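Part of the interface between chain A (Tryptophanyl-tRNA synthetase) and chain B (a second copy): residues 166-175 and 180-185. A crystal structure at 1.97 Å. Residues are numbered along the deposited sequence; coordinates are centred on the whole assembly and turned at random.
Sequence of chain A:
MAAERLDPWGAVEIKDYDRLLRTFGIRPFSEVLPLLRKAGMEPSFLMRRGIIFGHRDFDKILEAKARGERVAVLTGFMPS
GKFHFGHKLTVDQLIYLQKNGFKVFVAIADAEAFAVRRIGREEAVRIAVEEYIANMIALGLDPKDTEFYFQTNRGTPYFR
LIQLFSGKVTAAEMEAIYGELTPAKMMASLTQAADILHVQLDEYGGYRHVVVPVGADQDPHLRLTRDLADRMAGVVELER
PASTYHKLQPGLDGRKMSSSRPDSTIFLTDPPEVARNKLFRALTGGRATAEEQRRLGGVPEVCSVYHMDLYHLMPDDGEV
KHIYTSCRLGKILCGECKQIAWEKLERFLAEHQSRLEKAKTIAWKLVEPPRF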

ATOM      1  N   SER A 166       2.736   2.344  -7.262  1.00 27.28           N
ATOM      2  CA  SER A 166       1.870   1.333  -7.898  1.00 29.89           C
ATOM      3  C   SER A 166       1.380   1.756  -9.277  1.00 31.39           C
ATOM      4  O   SER A 166       1.035   0.873 -10.098  1.00 30.52           O
ATOM      5  CB  SER A 166       0.670   0.989  -7.015  1.00 30.70           C
ATOM      6  OG  SER A 166      -0.257   2.061  -6.998  1.00 31.10           O
ATOM      7  N   GLY A 167       1.447   3.056  -9.571  1.00 31.94           N
ATOM      8  CA  GLY A 167       1.073   3.536 -10.919  1.00 34.80           C
ATOM      9  C   GLY A 167       2.224   3.477 -11.935  1.00 36.14           C
ATOM     10  O   GLY A 167       2.007   3.690 -13.133  1.00 36.60           O
ATOM     11  N   LYS A 168       3.420   3.120 -11.478  1.00 33.06           N
ATOM     12  CA  LYS A 168       4.607   3.249 -12.334  1.00 35.11           C
ATOM     13  C   LYS A 168       5.327   1.949 -12.613  1.00 35.48           C
ATOM     14  O   LYS A 168       6.477   1.937 -12.988  1.00 38.27           O
ATOM     15  CB  LYS A 168       5.567   4.271 -11.742  1.00 32.84           C
ATOM     16  CG  LYS A 168       4.944   5.670 -11.536  1.00 35.67           C
ATOM     17  CD  LYS A 168       4.647   6.292 -12.917  1.00 39.54           C
ATOM     18  CE  LYS A 168       4.364   7.768 -12.746  1.00 47.52           C
ATOM     19  NZ  LYS A 168       3.986   8.329 -14.097  1.00 49.49           N
ATOM     20  N   VAL A 169       4.647   0.844 -12.428  1.00 35.74           N
ATOM     21  CA  VAL A 169       5.223  -0.423 -12.748  1.00 36.71           C
ATOM     22  C   VAL A 169       4.102  -1.305 -13.302  1.00 37.14           C
ATOM     23  O   VAL A 169       2.952  -1.163 -12.888  1.00 36.25           O
ATOM     24  CB  VAL A 169       5.923  -1.004 -11.475  1.00 38.51           C
ATOM     25  CG1 VAL A 169       4.936  -1.178 -10.327  1.00 37.07           C
ATOM     26  CG2 VAL A 169       6.663  -2.309 -11.814  1.00 42.72           C
ATOM     27  N   THR A 170       4.424  -2.193 -14.253  1.00 37.21           N
ATOM     28  CA  THR A 170       3.422  -3.138 -14.788  1.00 38.14           C
ATOM     29  C   THR A 170       3.448  -4.487 -14.052  1.00 37.37           C
ATOM     30  O   THR A 170       4.424  -4.836 -13.398  1.00 35.36           O
ATOM     31  CB  THR A 170       3.665  -3.394 -16.331  1.00 37.25           C
ATOM     32  OG1 THR A 170       4.926  -4.040 -16.477  1.00 39.62           O
ATOM     33  CG2 THR A 170       3.720  -2.080 -17.066  1.00 41.08           C
ATOM     34  N   ALA A 171       2.362  -5.250 -14.186  1.00 38.52           N
ATOM     35  CA  ALA A 171       2.306  -6.625 -13.679  1.00 40.13           C
ATOM     36  C   ALA A 171       3.456  -7.456 -14.295  1.00 40.75           C
ATOM     37  O   ALA A 171       4.132  -8.204 -13.594  1.00 40.09           O
ATOM     38  CB  ALA A 171       0.868  -7.288 -14.012  1.00 40.10           C
ATOM     39  N   ALA A 172       3.730  -7.260 -15.594  1.00 41.46           N
ATOM     40  CA  ALA A 172       4.824  -8.044 -16.294  1.00 41.52           C
ATOM     41  C   ALA A 172       6.220  -7.732 -15.697  1.00 41.84           C
ATOM     42  O   ALA A 172       7.038  -8.628 -15.458  1.00 41.27           O
ATOM     43  CB  ALA A 172       4.826  -7.765 -17.813  1.00 40.22           C
ATOM     44  N   GLU A 173       6.496  -6.454 -15.451  1.00 41.59           N
ATOM     45  CA  GLU A 173       7.744  -6.105 -14.774  1.00 43.46           C
ATOM     46  C   GLU A 173       7.895  -6.806 -13.430  1.00 42.75           C
ATOM     47  O   GLU A 173       8.936  -7.359 -13.122  1.00 43.12           O
ATOM     48  CB  GLU A 173       7.814  -4.601 -14.582  1.00 43.40           C
ATOM     49  CG  GLU A 173       7.941  -3.872 -15.920  1.00 46.89           C
ATOM     50  CD  GLU A 173       8.077  -2.376 -15.739  1.00 51.24           C
ATOM     51  OE1 GLU A 173       7.186  -1.748 -15.146  1.00 48.59           O
ATOM     52  OE2 GLU A 173       9.080  -1.830 -16.212  1.00 56.47           O
ATOM     53  N   MET A 174       6.852  -6.779 -12.625  1.00 43.73           N
ATOM     54  CA  MET A 174       6.946  -7.412 -11.335  1.00 45.22           C
ATOM     55  C   MET A 174       7.057  -8.920 -11.461  1.00 46.63           C
ATOM     56  O   MET A 174       7.909  -9.527 -10.825  1.00 47.39           O
ATOM     57  CB  MET A 174       5.732  -7.036 -10.509  1.00 46.53           C
ATOM     58  CG  MET A 174       5.733  -5.624 -10.041  1.00 43.15           C
ATOM     59  SD  MET A 174       4.325  -5.597  -8.895  1.00 55.03           S
ATOM     60  CE  MET A 174       4.373  -3.944  -8.449  1.00 42.44           C
ATOM     61  N   GLU A 175       6.222  -9.510 -12.310  1.00 47.66           N
ATOM     62  CA  GLU A 175       6.304 -10.932 -12.629  1.00 50.59           C
ATOM     63  C   GLU A 175       7.733 -11.390 -12.961  1.00 51.61           C
ATOM     64  O   GLU A 175       8.200 -12.422 -12.426  1.00 52.76           O
ATOM     65  CB  GLU A 175       5.299 -11.311 -13.736  1.00 50.30           C
ATOM     66  CG  GLU A 175       3.877 -11.509 -13.190  1.00 56.69           C
ATOM     67  CD  GLU A 175       2.672 -11.357 -14.195  1.00 67.29           C
ATOM     68  OE1 GLU A 175       2.869 -11.376 -15.444  1.00 67.82           O
ATOM     69  OE2 GLU A 175       1.496 -11.229 -13.696  1.00 69.19           O
TER
ATOM     70  N   GLU B 180      -8.468  -7.226 -15.444  1.00 59.87           N
ATOM     71  CA  GLU B 180      -6.978  -7.236 -15.427  1.00 59.90           C
ATOM     72  C   GLU B 180      -6.321  -6.546 -14.255  1.00 57.92           C
ATOM     73  O   GLU B 180      -6.578  -5.388 -13.942  1.00 59.70           O
ATOM     74  CB  GLU B 180      -6.400  -6.666 -16.719  1.00 61.36           C
ATOM     75  CG  GLU B 180      -6.842  -7.429 -17.981  1.00 66.37           C
ATOM     76  CD  GLU B 180      -5.922  -8.614 -18.328  1.00 72.58           C
ATOM     77  OE1 GLU B 180      -5.038  -8.448 -19.221  1.00 73.29           O
ATOM     78  OE2 GLU B 180      -6.097  -9.697 -17.708  1.00 74.18           O
ATOM     79  N   LEU B 181      -5.427  -7.257 -13.612  1.00 55.16           N
ATOM     80  CA  LEU B 181      -4.936  -6.844 -12.321  1.00 51.81           C
ATOM     81  C   LEU B 181      -3.597  -6.111 -12.248  1.00 49.53           C
ATOM     82  O   LEU B 181      -2.551  -6.704 -11.803  1.00 50.48           O
ATOM     83  CB  LEU B 181      -4.839  -8.066 -11.481  1.00 52.33           C
ATOM     84  CG  LEU B 181      -6.126  -8.500 -10.835  1.00 52.21           C
ATOM     85  CD1 LEU B 181      -5.581  -9.077  -9.553  1.00 56.51           C
ATOM     86  CD2 LEU B 181      -7.145  -7.328 -10.564  1.00 54.86           C
ATOM     87  N   THR B 182      -3.607  -4.826 -12.617  1.00 43.99           N
ATOM     88  CA  THR B 182      -2.377  -4.072 -12.671  1.00 39.14           C
ATOM     89  C   THR B 182      -1.947  -3.862 -11.202  1.00 36.88           C
ATOM     90  O   THR B 182      -2.791  -3.955 -10.292  1.00 35.74           O
ATOM     91  CB  THR B 182      -2.575  -2.687 -13.416  1.00 40.16           C
ATOM     92  OG1 THR B 182      -3.513  -1.851 -12.693  1.00 36.03           O
ATOM     93  CG2 THR B 182      -3.076  -2.889 -14.899  1.00 42.03           C
ATOM     94  N   PRO B 183      -0.653  -3.601 -10.958  1.00 34.37           N
ATOM     95  CA  PRO B 183      -0.342  -3.175  -9.582  1.00 33.04           C
ATOM     96  C   PRO B 183      -1.250  -2.030  -9.079  1.00 31.19           C
ATOM     97  O   PRO B 183      -1.730  -2.057  -7.903  1.00 30.45           O
ATOM     98  CB  PRO B 183       1.133  -2.791  -9.667  1.00 31.56           C
ATOM     99  CG  PRO B 183       1.675  -3.768 -10.868  1.00 36.14           C
ATOM    100  CD  PRO B 183       0.546  -3.654 -11.832  1.00 34.45           C
ATOM    101  N   ALA B 184      -1.513  -1.039  -9.935  1.00 31.32           N
ATOM    102  CA  ALA B 184      -2.383   0.095  -9.495  1.00 30.47           C
ATOM    103  C   ALA B 184      -3.815  -0.324  -9.137  1.00 31.14           C
ATOM    104  O   ALA B 184      -4.360   0.184  -8.154  1.00 29.01           O
ATOM    105  CB  ALA B 184      -2.393   1.293 -10.572  1.00 31.57           C
ATOM    106  N   LYS B 185      -4.472  -1.200  -9.949  1.00 29.35           N
ATOM    107  CA  LYS B 185      -5.812  -1.612  -9.635  1.00 29.95           C
ATOM    108  C   LYS B 185      -5.817  -2.491  -8.421  1.00 29.89           C
ATOM    109  O   LYS B 185      -6.767  -2.499  -7.651  1.00 29.15           O
ATOM    110  CB  LYS B 185      -6.471  -2.357 -10.855  1.00 31.97           C
ATOM    111  CG  LYS B 185      -6.796  -1.279 -12.002  1.00 37.52           C
ATOM    112  CD  LYS B 185      -7.156  -1.932 -13.350  1.00 41.56           C
ATOM    113  CE  LYS B 185      -8.362  -2.744 -13.227  1.00 46.68           C
ATOM    114  NZ  LYS B 185      -8.495  -3.679 -14.451  1.00 55.90           N
TER
HETATM  115  O   HOH W   1       0.122  -0.211 -12.403  1.00 34.77           O

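The closest approach of Ser A166 to chain B is through its backbone: its O lies 3.2 Å from Ala B184 N, but the angle is too poor for a hydrogen bond. A water resolves the mismatch, donating to Ser A166 O (2.7 Å) and to Val A169 O (3.0 Å) while accepting from Ala B184 N (3.1 Å), an amide in the first turn of its helix. The small methyl of Ala B184 fits closely here, its CB 4.1 Å from Gly A167 CA. The CA-to-CB bond of Lys A168 points away, and the residue makes no contact, so its long charged side chain need not be accommodated between the chains.

From Val A169 onward the partner is chiefly Pro B183, whose CA-to-CB bond points toward chain A and whose compact ring is the most extensively covered part of the contact. Val A169 CG1 packs 4.2 Å from Pro B183 CB, and Val A169 O lies 3.5 Å from Pro B183 CG. The CA-to-CB bond of Thr A170 points away from chain B, and its hydroxyl caps its own helix, OG1 accepting from Glu A173 N at 3.1 Å; Glu A173 OE1 in return accepts from Thr A170 N at 2.9 Å. Ala A171 places its N 3.4 Å from Pro B183 CD, and its small methyl, CB, packs 4.2 Å from the same CD. One turn on, the flexible, unbranched Met A174 reaches the same ring, CE lying 3.6 Å from Pro B183 CG.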